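Local coordinates for protein molinate hydrolase (Gulosibacter molinativorax, PDB 4UB9) that hydrolyses the thiocarbamate herbicide molinate, probably as a zinc-dependent member of the amidohydrolase family, at residues G41-G46 with V50-T55; Q191-T194 with F200-R203; T281-T284 with G288-T291. All coordinates share one frame; numbering follows the deposited sequence.

In the fold
Contact 3 is wholly buried in the amidohydrolase barrel, where strand 279-282 hands over to helix 286-294 next to the zinc site; contacts 1 and 2 are only partly buried and lie on opposite sides of the chain's centre, with centres about 52 Å apart. No secondary structure element is shared between the three. In contact 1 the work is done by backbone hydrogen bonds between strand 41-43 and the segment leading into strand 55-60. Contact 2 relies on charge, a salt bridge from a loop to helix 198-209 near a neighbouring subunit. Contact 3 uses neither, only van der Waals packing of a threonine on Gly288 and the Leu289 backbone.

Contact 1: G41-G46 with V50-T55; sequences GTLIDG and VPVPET
Gly41 and Leu43 pair with Thr55 and Val52 in a short antiparallel connection whose register slips by one residue at a G1 beta bulge: Glu54 and Thr55 both lie opposite Gly41. Glu54 has left-handed helical backbone angles, as suits the first position of such a bulge. Each of the two bridges is hydrogen-bonded in both directions. Leu43 N reaches Val52 O at 2.9 Å in a nearly straight bond (169°), although it comes in from above the carbonyl plane, while Val52 N returns to Leu43 O on a lone pair. Strand 41-43 also pairs with strand 88-95, so 50-55, the return arm of the hairpin, lies along its other edge.

Thr55 ties the bulge to the side chains. Its CB sits 3.5 Å from Gly41 O and 3.8 Å from Leu43 CB. From there the branches part: chi1 of -50° sets OG1 beside the backbone N and sends CG2 anti to it, to meet the leucine tip, Leu43 CD2, at 3.9 Å, while OG1 turns back toward the carbonyls of Val52 and Pro53. Beyond Leu43 lie Ile89 and Ile439. On the other side of the pairing, Thr42 CG2 lies alongside the Pro51 ring, 3.7 Å from Pro51 CB, and Ile44 CG1 touches the same CB. Thr55 OG1 has two acceptors for its one proton, Val52 O at 2.7 Å and Pro53 O at 3.0 Å.

Contact 2: Q191-T194 with F200-R203; sequences QART and FADR
A salt bridge from Arg193, in the loop ahead of helix 198-209, to Asp202 on that helix fastens the loop to the helix it leads into. The arginine runs out extended from CG to NE and brings its guanidinium end-on to the carboxylate. NH1 and NH2 both grip a single oxygen, Asp202 OD1, at 3.0 Å from NH1 and 2.9 Å from NH2. OD1 stays close to the guanidinium plane, but the carboxylate is turned 41° against it: NH2 meets OD1 nearly along the C-O axis, NH1 from above the carboxylate plane. Neither bond is straight, with angles of 139° at NH1 and 147° at NH2, as expected when one oxygen is shared by a fork.

Ala201 closes one face of the group. Its CB lies over the centre of the guanidinium, 3.5 Å from Arg193 CZ, so the cation rests on a methyl while its edge holds the acid. NE is hydrogen-bonded to the backbone O of Phe181 and NH2 forms a second salt bridge with Asp205, which together probably fix the rotation of the guanidinium. With an alanine in place of Arg193, Asp202 OD1, Asp205 and Phe181 O would probably each be left without this donor, and the Ala201 methyl without its flat cover. The same helix turn faces another chain, with Phe200 in a cation-pi contact with Arg117 of the second subunit. The arrangement is a forked, end-on arginine-to-carboxylate salt bridge that ties the incoming loop to the first turns of helix 198-209.

Contact 3: T281-T284 with G288-T291; sequences THTT and GLNT
Thr283 lays its methyl over the Gly288 carbonyl, with CG2 3.4 Å from Gly288 O. This is the beta-alpha turn of a beta-alpha-beta unit in the TIM-barrel fold of the amidohydrolases: strand 279-282 runs into helix 286-294, which leads on to the neighbouring parallel strand 299-301. Within the two segments Thr283 makes the contact; further along the helix it also touches Ala292, as does Thr281. With chi1 at 64° OG1 is lodged over the backbone, flanked by N and C, and faces Leu289, 4.0 Å from Leu289 CA, which leaves the methyl beside Gly288. CB, from which both branches spring, is itself 3.8 Å from Gly288 C.

The approach is close, the CA atoms of Thr283 and Gly288 being 5.2 Å apart. Gly288 has no side chain on the flank turned to Thr283, where a CB would lie about 3.4 Å from Thr283 CB, consistent with the close approach. Next to Thr283 in sequence, His282 binds the zinc ion through ND1, and its NE2 is hydrogen-bonded to Asp245 O, which probably steadies the imidazole. The Thr283 side chain is about 5 Å from that of His302, the other histidine that binds the zinc ion, and about 9 Å from the metal. On the helix side Gly288 N is hydrogen-bonded to Ser285 OG, and the backbone continues from there to Leu289 N, 3.9 Å from Thr283 CB.

Contact 1: G41-G46 with V50-T55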
ATOM      1  N   GLY A  41      -0.326  23.663  55.330  1.00 53.84           N
ATOM      2  CA  GLY A  41       0.157  22.429  54.689  1.00 48.53           C
ATOM      3  C   GLY A  41       1.668  22.360  54.602  1.00 44.14           C
ATOM      4  O   GLY A  41       2.362  23.335  54.866  1.00 41.06           O
ATOM      5  N   THR A  42       2.164  21.166  54.300  1.00 45.37           N
ATOM      6  CA  THR A  42       3.579  20.963  54.005  1.00 45.81           C
ATOM      7  C   THR A  42       3.915  21.541  52.608  1.00 44.30           C
ATOM      8  O   THR A  42       3.414  21.069  51.595  1.00 34.86           O
ATOM      9  CB  THR A  42       3.948  19.477  54.094  1.00 44.72           C
ATOM     10  OG1 THR A  42       3.583  18.989  55.390  1.00 42.15           O
ATOM     11  CG2 THR A  42       5.457  19.283  53.904  1.00 49.02           C
ATOM     12  N   LEU A  43       4.770  22.559  52.593  1.00 45.70           N
ATOM     13  CA  LEU A  43       5.160  23.229  51.366  1.00 43.15           C
ATOM     14  C   LEU A  43       6.355  22.578  50.653  1.00 41.88           C
ATOM     15  O   LEU A  43       7.447  22.386  51.236  1.00 41.13           O
ATOM     16  CB  LEU A  43       5.486  24.684  51.619  1.00 44.73           C
ATOM     17  CG  LEU A  43       5.952  25.474  50.369  1.00 46.87           C
ATOM     18  CD1 LEU A  43       4.814  25.684  49.397  1.00 44.45           C
ATOM     19  CD2 LEU A  43       6.514  26.827  50.770  1.00 42.64           C
ATOM     20  N   ILE A  44       6.120  22.231  49.387  1.00 36.43           N
ATOM     21  CA  ILE A  44       7.174  21.774  48.454  1.00 38.34           C
ATOM     22  C   ILE A  44       7.184  22.819  47.385  1.00 39.83           C
ATOM     23  O   ILE A  44       6.313  22.825  46.511  1.00 37.50           O
ATOM     24  CB  ILE A  44       6.884  20.403  47.851  1.00 41.45           C
ATOM     25  CG1 ILE A  44       6.834  19.336  48.956  1.00 42.37           C
ATOM     26  CG2 ILE A  44       7.951  20.054  46.830  1.00 42.93           C
ATOM     27  CD1 ILE A  44       6.536  17.919  48.495  1.00 41.24           C
ATOM     28  N   ASP A  45       8.097  23.778  47.506  1.00 39.58           N
ATOM     29  CA  ASP A  45       7.961  25.067  46.766  1.00 39.67           C
ATOM     30  C   ASP A  45       8.521  25.083  45.331  1.00 37.02           C
ATOM     31  O   ASP A  45       8.326  26.043  44.589  1.00 38.54           O
ATOM     32  CB  ASP A  45       8.571  26.234  47.573  1.00 38.74           C
ATOM     33  CG  ASP A  45      10.071  26.098  47.791  1.00 40.89           C
ATOM     34  OD1 ASP A  45      10.667  25.003  47.563  1.00 48.10           O
ATOM     35  OD2 ASP A  45      10.662  27.094  48.203  1.00 43.45           O
ATOM     36  N   GLY A  46       9.269  24.046  44.990  1.00 39.77           N
ATOM     37  CA  GLY A  46       9.903  23.928  43.669  1.00 39.33           C
ATOM     38  C   GLY A  46      11.370  24.358  43.604  1.00 39.68           C
ATOM     39  O   GLY A  46      12.018  24.215  42.563  1.00 43.72           O
ATOM     40  N   VAL A  50      14.369  20.908  51.472  1.00 52.70           N
ATOM     41  CA  VAL A  50      13.529  20.147  52.411  1.00 53.55           C
ATOM     42  C   VAL A  50      12.132  20.807  52.531  1.00 49.64           C
ATOM     43  O   VAL A  50      12.016  22.045  52.631  1.00 53.13           O
ATOM     44  CB  VAL A  50      14.216  19.984  53.803  1.00 53.40           C
ATOM     45  CG1 VAL A  50      14.479  21.346  54.426  1.00 64.30           C
ATOM     46  CG2 VAL A  50      13.370  19.156  54.753  1.00 51.73           C
ATOM     47  N   PRO A  51      11.071  19.988  52.480  1.00 41.92           N
ATOM     48  CA  PRO A  51       9.720  20.514  52.616  1.00 43.50           C
ATOM     49  C   PRO A  51       9.469  21.108  53.998  1.00 45.41           C
ATOM     50  O   PRO A  51      10.039  20.628  54.981  1.00 46.42           O
ATOM     51  CB  PRO A  51       8.840  19.309  52.387  1.00 42.49           C
ATOM     52  CG  PRO A  51       9.701  18.110  52.506  1.00 43.44           C
ATOM     53  CD  PRO A  51      11.100  18.533  52.289  1.00 42.02           C
ATOM     54  N   VAL A  52       8.713  22.198  54.030  1.00 43.11           N
ATOM     55  CA  VAL A  52       8.511  22.967  55.237  1.00 46.19           C
ATOM     56  C   VAL A  52       7.073  22.803  55.702  1.00 42.30           C
ATOM     57  O   VAL A  52       6.159  23.235  55.030  1.00 43.02           O
ATOM     58  CB  VAL A  52       9.010  24.459  55.119  1.00 53.24           C
ATOM     59  CG1 VAL A  52       9.086  24.938  53.687  1.00 52.58           C
ATOM     60  CG2 VAL A  52       8.213  25.423  56.001  1.00 49.19           C
ATOM     61  N   PRO A  53       6.867  22.145  56.854  1.00 44.36           N
ATOM     62  CA  PRO A  53       5.494  21.938  57.307  1.00 44.93           C
ATOM     63  C   PRO A  53       4.809  23.228  57.779  1.00 47.96           C
ATOM     64  O   PRO A  53       5.445  24.268  57.925  1.00 41.67           O
ATOM     65  CB  PRO A  53       5.635  20.926  58.459  1.00 40.87           C
ATOM     66  CG  PRO A  53       7.089  20.571  58.552  1.00 45.14           C
ATOM     67  CD  PRO A  53       7.827  21.690  57.879  1.00 48.37           C
ATOM     68  N   GLU A  54       3.512  23.130  58.018  1.00 55.48           N
ATOM     69  CA  GLU A  54       2.737  24.236  58.645  1.00 62.99           C
ATOM     70  C   GLU A  54       2.878  25.559  57.962  1.00 55.01           C
ATOM     71  O   GLU A  54       3.150  26.591  58.591  1.00 56.53           O
ATOM     72  CB  GLU A  54       3.067  24.361  60.141  1.00 65.34           C
ATOM     73  CG  GLU A  54       2.166  23.403  60.850  1.00 67.76           C
ATOM     74  CD  GLU A  54       2.670  22.879  62.156  1.00 69.24           C
ATOM     75  OE1 GLU A  54       3.804  23.201  62.582  1.00 64.21           O
ATOM     76  OE2 GLU A  54       1.901  22.107  62.752  1.00 81.27           O
ATOM     77  N   THR A  55       2.791  25.486  56.654  1.00 52.04           N
ATOM     78  CA  THR A  55       3.068  26.651  55.835  1.00 45.90           C
ATOM     79  C   THR A  55       1.790  27.148  55.234  1.00 42.26           C
ATOM     80  O   THR A  55       0.868  26.400  54.997  1.00 41.09           O
ATOM     81  CB  THR A  55       4.111  26.364  54.741  1.00 48.15           C
ATOM     82  OG1 THR A  55       5.267  25.727  55.320  1.00 47.34           O
ATOM     83  CG2 THR A  55       4.550  27.648  54.075  1.00 51.04           C
TER

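Contact 2: Q191-T194 with F200-R203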
ATOM      1  N   GLN A 191      -0.864   5.804   4.560  1.00 28.61           N
ATOM      2  CA  GLN A 191      -0.638   6.939   3.688  1.00 28.45           C
ATOM      3  C   GLN A 191      -1.953   7.655   3.471  1.00 25.70           C
ATOM      4  O   GLN A 191      -2.692   7.397   2.494  1.00 25.32           O
ATOM      5  CB  GLN A 191      -0.045   6.454   2.352  1.00 30.11           C
ATOM      6  CG  GLN A 191       1.328   5.804   2.468  1.00 30.72           C
ATOM      7  CD  GLN A 191       1.867   5.219   1.153  1.00 30.54           C
ATOM      8  OE1 GLN A 191       2.582   4.201   1.148  1.00 30.11           O
ATOM      9  NE2 GLN A 191       1.454   5.784   0.063  1.00 35.91           N
ATOM     10  N   ALA A 192      -2.228   8.566   4.361  1.00 23.81           N
ATOM     11  CA  ALA A 192      -3.518   9.249   4.359  1.00 27.90           C
ATOM     12  C   ALA A 192      -3.912   9.879   3.032  1.00 31.20           C
ATOM     13  O   ALA A 192      -5.089   9.842   2.630  1.00 34.92           O
ATOM     14  CB  ALA A 192      -3.533  10.284   5.429  1.00 28.87           C
ATOM     15  N   ARG A 193      -2.938  10.437   2.320  1.00 33.79           N
ATOM     16  CA  ARG A 193      -3.199  11.106   1.022  1.00 32.85           C
ATOM     17  C   ARG A 193      -3.798  10.196  -0.015  1.00 30.69           C
ATOM     18  O   ARG A 193      -4.465  10.649  -0.911  1.00 32.35           O
ATOM     19  CB  ARG A 193      -1.949  11.776   0.450  1.00 37.19           C
ATOM     20  CG  ARG A 193      -1.883  13.253   0.825  1.00 39.49           C
ATOM     21  CD  ARG A 193      -0.668  13.989   0.271  1.00 41.85           C
ATOM     22  NE  ARG A 193      -0.528  15.321   0.893  1.00 39.10           N
ATOM     23  CZ  ARG A 193      -1.055  16.451   0.431  1.00 39.79           C
ATOM     24  NH1 ARG A 193      -1.788  16.483  -0.699  1.00 43.64           N
ATOM     25  NH2 ARG A 193      -0.861  17.573   1.101  1.00 39.68           N
ATOM     26  N   THR A 194      -3.562   8.894   0.094  1.00 29.12           N
ATOM     27  CA  THR A 194      -4.146   7.968  -0.860  1.00 25.33           C
ATOM     28  C   THR A 194      -5.684   7.867  -0.784  1.00 26.09           C
ATOM     29  O   THR A 194      -6.303   7.355  -1.681  1.00 25.83           O
ATOM     30  CB  THR A 194      -3.561   6.544  -0.716  1.00 28.18           C
ATOM     31  OG1 THR A 194      -3.886   5.987   0.565  1.00 25.84           O
ATOM     32  CG2 THR A 194      -2.028   6.562  -0.907  1.00 26.89           C
ATOM     33  N   PHE A 200      -8.279  18.972   0.717  1.00 31.47           N
ATOM     34  CA  PHE A 200      -8.340  18.981   2.200  1.00 30.23           C
ATOM     35  C   PHE A 200      -6.954  18.744   2.794  1.00 27.28           C
ATOM     36  O   PHE A 200      -6.539  19.428   3.698  1.00 30.06           O
ATOM     37  CB  PHE A 200      -9.311  17.925   2.712  1.00 31.02           C
ATOM     38  CG  PHE A 200      -9.454  17.899   4.218  1.00 28.61           C
ATOM     39  CD1 PHE A 200      -9.765  19.045   4.923  1.00 31.24           C
ATOM     40  CD2 PHE A 200      -9.272  16.739   4.912  1.00 29.98           C
ATOM     41  CE1 PHE A 200      -9.868  19.033   6.301  1.00 33.52           C
ATOM     42  CE2 PHE A 200      -9.389  16.703   6.287  1.00 30.51           C
ATOM     43  CZ  PHE A 200      -9.699  17.848   6.982  1.00 32.62           C
ATOM     44  N   ALA A 201      -6.223  17.794   2.236  1.00 28.98           N
ATOM     45  CA  ALA A 201      -4.864  17.512   2.703  1.00 29.54           C
ATOM     46  C   ALA A 201      -3.961  18.741   2.589  1.00 31.68           C
ATOM     47  O   ALA A 201      -3.219  19.063   3.505  1.00 33.74           O
ATOM     48  CB  ALA A 201      -4.263  16.359   1.945  1.00 29.73           C
ATOM     49  N   ASP A 202      -4.086  19.472   1.488  1.00 30.26           N
ATOM     50  CA  ASP A 202      -3.272  20.689   1.291  1.00 30.54           C
ATOM     51  C   ASP A 202      -3.656  21.776   2.256  1.00 28.28           C
ATOM     52  O   ASP A 202      -2.827  22.519   2.771  1.00 33.31           O
ATOM     53  CB  ASP A 202      -3.381  21.225  -0.164  1.00 31.03           C
ATOM     54  CG  ASP A 202      -2.655  20.363  -1.163  1.00 32.26           C
ATOM     55  OD1 ASP A 202      -1.859  19.475  -0.782  1.00 35.29           O
ATOM     56  OD2 ASP A 202      -2.894  20.525  -2.373  1.00 40.18           O
ATOM     57  N   ARG A 203      -4.937  21.918   2.475  1.00 30.80           N
ATOM     58  CA  ARG A 203      -5.412  22.980   3.390  1.00 31.30           C
ATOM     59  C   ARG A 203      -4.916  22.720   4.821  1.00 29.71           C
ATOM     60  O   ARG A 203      -4.532  23.630   5.535  1.00 30.77           O
ATOM     61  CB  ARG A 203      -6.948  23.084   3.333  1.00 32.71           C
ATOM     62  CG  ARG A 203      -7.526  24.166   4.252  1.00 32.56           C
ATOM     63  CD  ARG A 203      -8.944  24.487   3.918  1.00 30.23           C
ATOM     64  NE  ARG A 203      -9.884  23.437   4.330  1.00 33.46           N
ATOM     65  CZ  ARG A 203     -10.587  22.648   3.511  1.00 31.04           C
ATOM     66  NH1 ARG A 203     -10.409  22.658   2.195  1.00 28.35           N
ATOM     67  NH2 ARG A 203     -11.459  21.779   4.019  1.00 31.32           N
TER

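Contact 3: T281-T284 with G288-T291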
ATOM      1  N   THR A 281      15.161  22.441  19.959  1.00 28.83           N
ATOM      2  CA  THR A 281      15.608  21.548  18.917  1.00 28.71           C
ATOM      3  C   THR A 281      14.865  20.227  18.937  1.00 31.06           C
ATOM      4  O   THR A 281      14.444  19.762  19.958  1.00 30.60           O
ATOM      5  CB  THR A 281      17.111  21.257  19.019  1.00 34.39           C
ATOM      6  OG1 THR A 281      17.409  20.731  20.299  1.00 29.85           O
ATOM      7  CG2 THR A 281      17.915  22.504  18.816  1.00 36.65           C
ATOM      8  N   HIS A 282      14.695  19.646  17.771  1.00 28.52           N
ATOM      9  CA  HIS A 282      14.216  18.304  17.634  1.00 28.93           C
ATOM     10  C   HIS A 282      15.386  17.509  17.086  1.00 32.54           C
ATOM     11  O   HIS A 282      15.917  17.843  16.058  1.00 29.44           O
ATOM     12  CB  HIS A 282      13.015  18.304  16.703  1.00 30.98           C
ATOM     13  CG  HIS A 282      12.752  16.999  16.030  1.00 30.00           C
ATOM     14  ND1 HIS A 282      11.832  16.097  16.494  1.00 36.89           N
ATOM     15  CD2 HIS A 282      13.262  16.462  14.904  1.00 30.47           C
ATOM     16  CE1 HIS A 282      11.803  15.051  15.698  1.00 33.08           C
ATOM     17  NE2 HIS A 282      12.661  15.248  14.724  1.00 33.94           N
ATOM     18  N   THR A 283      15.813  16.482  17.801  1.00 34.65           N
ATOM     19  CA  THR A 283      16.971  15.686  17.386  1.00 35.76           C
ATOM     20  C   THR A 283      16.727  14.208  17.516  1.00 33.00           C
ATOM     21  O   THR A 283      16.064  13.771  18.406  1.00 37.78           O
ATOM     22  CB  THR A 283      18.294  16.066  18.101  1.00 35.61           C
ATOM     23  OG1 THR A 283      18.197  15.810  19.503  1.00 35.07           O
ATOM     24  CG2 THR A 283      18.628  17.504  17.878  1.00 35.93           C
ATOM     25  N   THR A 284      17.263  13.461  16.582  1.00 31.42           N
ATOM     26  CA  THR A 284      16.904  12.090  16.396  1.00 33.06           C
ATOM     27  C   THR A 284      18.129  11.181  16.337  1.00 28.52           C
ATOM     28  O   THR A 284      18.031  10.021  16.044  1.00 27.75           O
ATOM     29  CB  THR A 284      15.942  12.041  15.186  1.00 35.85           C
ATOM     30  OG1 THR A 284      14.612  11.951  15.672  1.00 41.25           O
ATOM     31  CG2 THR A 284      16.196  10.948  14.254  1.00 34.91           C
ATOM     32  N   GLY A 288      22.969  14.730  15.851  1.00 26.94           N
ATOM     33  CA  GLY A 288      21.969  15.768  16.001  1.00 27.23           C
ATOM     34  C   GLY A 288      22.019  16.377  17.384  1.00 27.21           C
ATOM     35  O   GLY A 288      21.966  17.587  17.565  1.00 30.49           O
ATOM     36  N   LEU A 289      22.105  15.519  18.369  1.00 28.62           N
ATOM     37  CA  LEU A 289      22.190  15.956  19.742  1.00 31.52           C
ATOM     38  C   LEU A 289      23.430  16.830  19.932  1.00 28.62           C
ATOM     39  O   LEU A 289      23.370  17.884  20.511  1.00 28.83           O
ATOM     40  CB  LEU A 289      22.264  14.743  20.671  1.00 31.40           C
ATOM     41  CG  LEU A 289      22.412  15.018  22.170  1.00 35.46           C
ATOM     42  CD1 LEU A 289      21.324  15.922  22.727  1.00 36.30           C
ATOM     43  CD2 LEU A 289      22.377  13.685  22.915  1.00 39.97           C
ATOM     44  N   ASN A 290      24.546  16.357  19.454  1.00 28.52           N
ATOM     45  CA  ASN A 290      25.774  17.121  19.590  1.00 32.61           C
ATOM     46  C   ASN A 290      25.630  18.491  18.955  1.00 33.57           C
ATOM     47  O   ASN A 290      26.039  19.493  19.506  1.00 29.97           O
ATOM     48  CB  ASN A 290      26.956  16.398  18.956  1.00 33.53           C
ATOM     49  CG  ASN A 290      28.249  17.178  19.126  1.00 36.94           C
ATOM     50  OD1 ASN A 290      28.775  17.312  20.227  1.00 36.71           O
ATOM     51  ND2 ASN A 290      28.770  17.704  18.018  1.00 37.52           N
ATOM     52  N   THR A 291      25.030  18.513  17.777  1.00 37.20           N
ATOM     53  CA  THR A 291      24.845  19.779  17.034  1.00 36.29           C
ATOM     54  C   THR A 291      23.983  20.740  17.813  1.00 39.15           C
ATOM     55  O   THR A 291      24.230  21.943  17.847  1.00 40.64           O
ATOM     56  CB  THR A 291      24.260  19.492  15.647  1.00 35.08           C
ATOM     57  OG1 THR A 291      25.246  18.801  14.859  1.00 37.17           O
ATOM     58  CG2 THR A 291      23.853  20.735  14.940  1.00 36.37           C
TER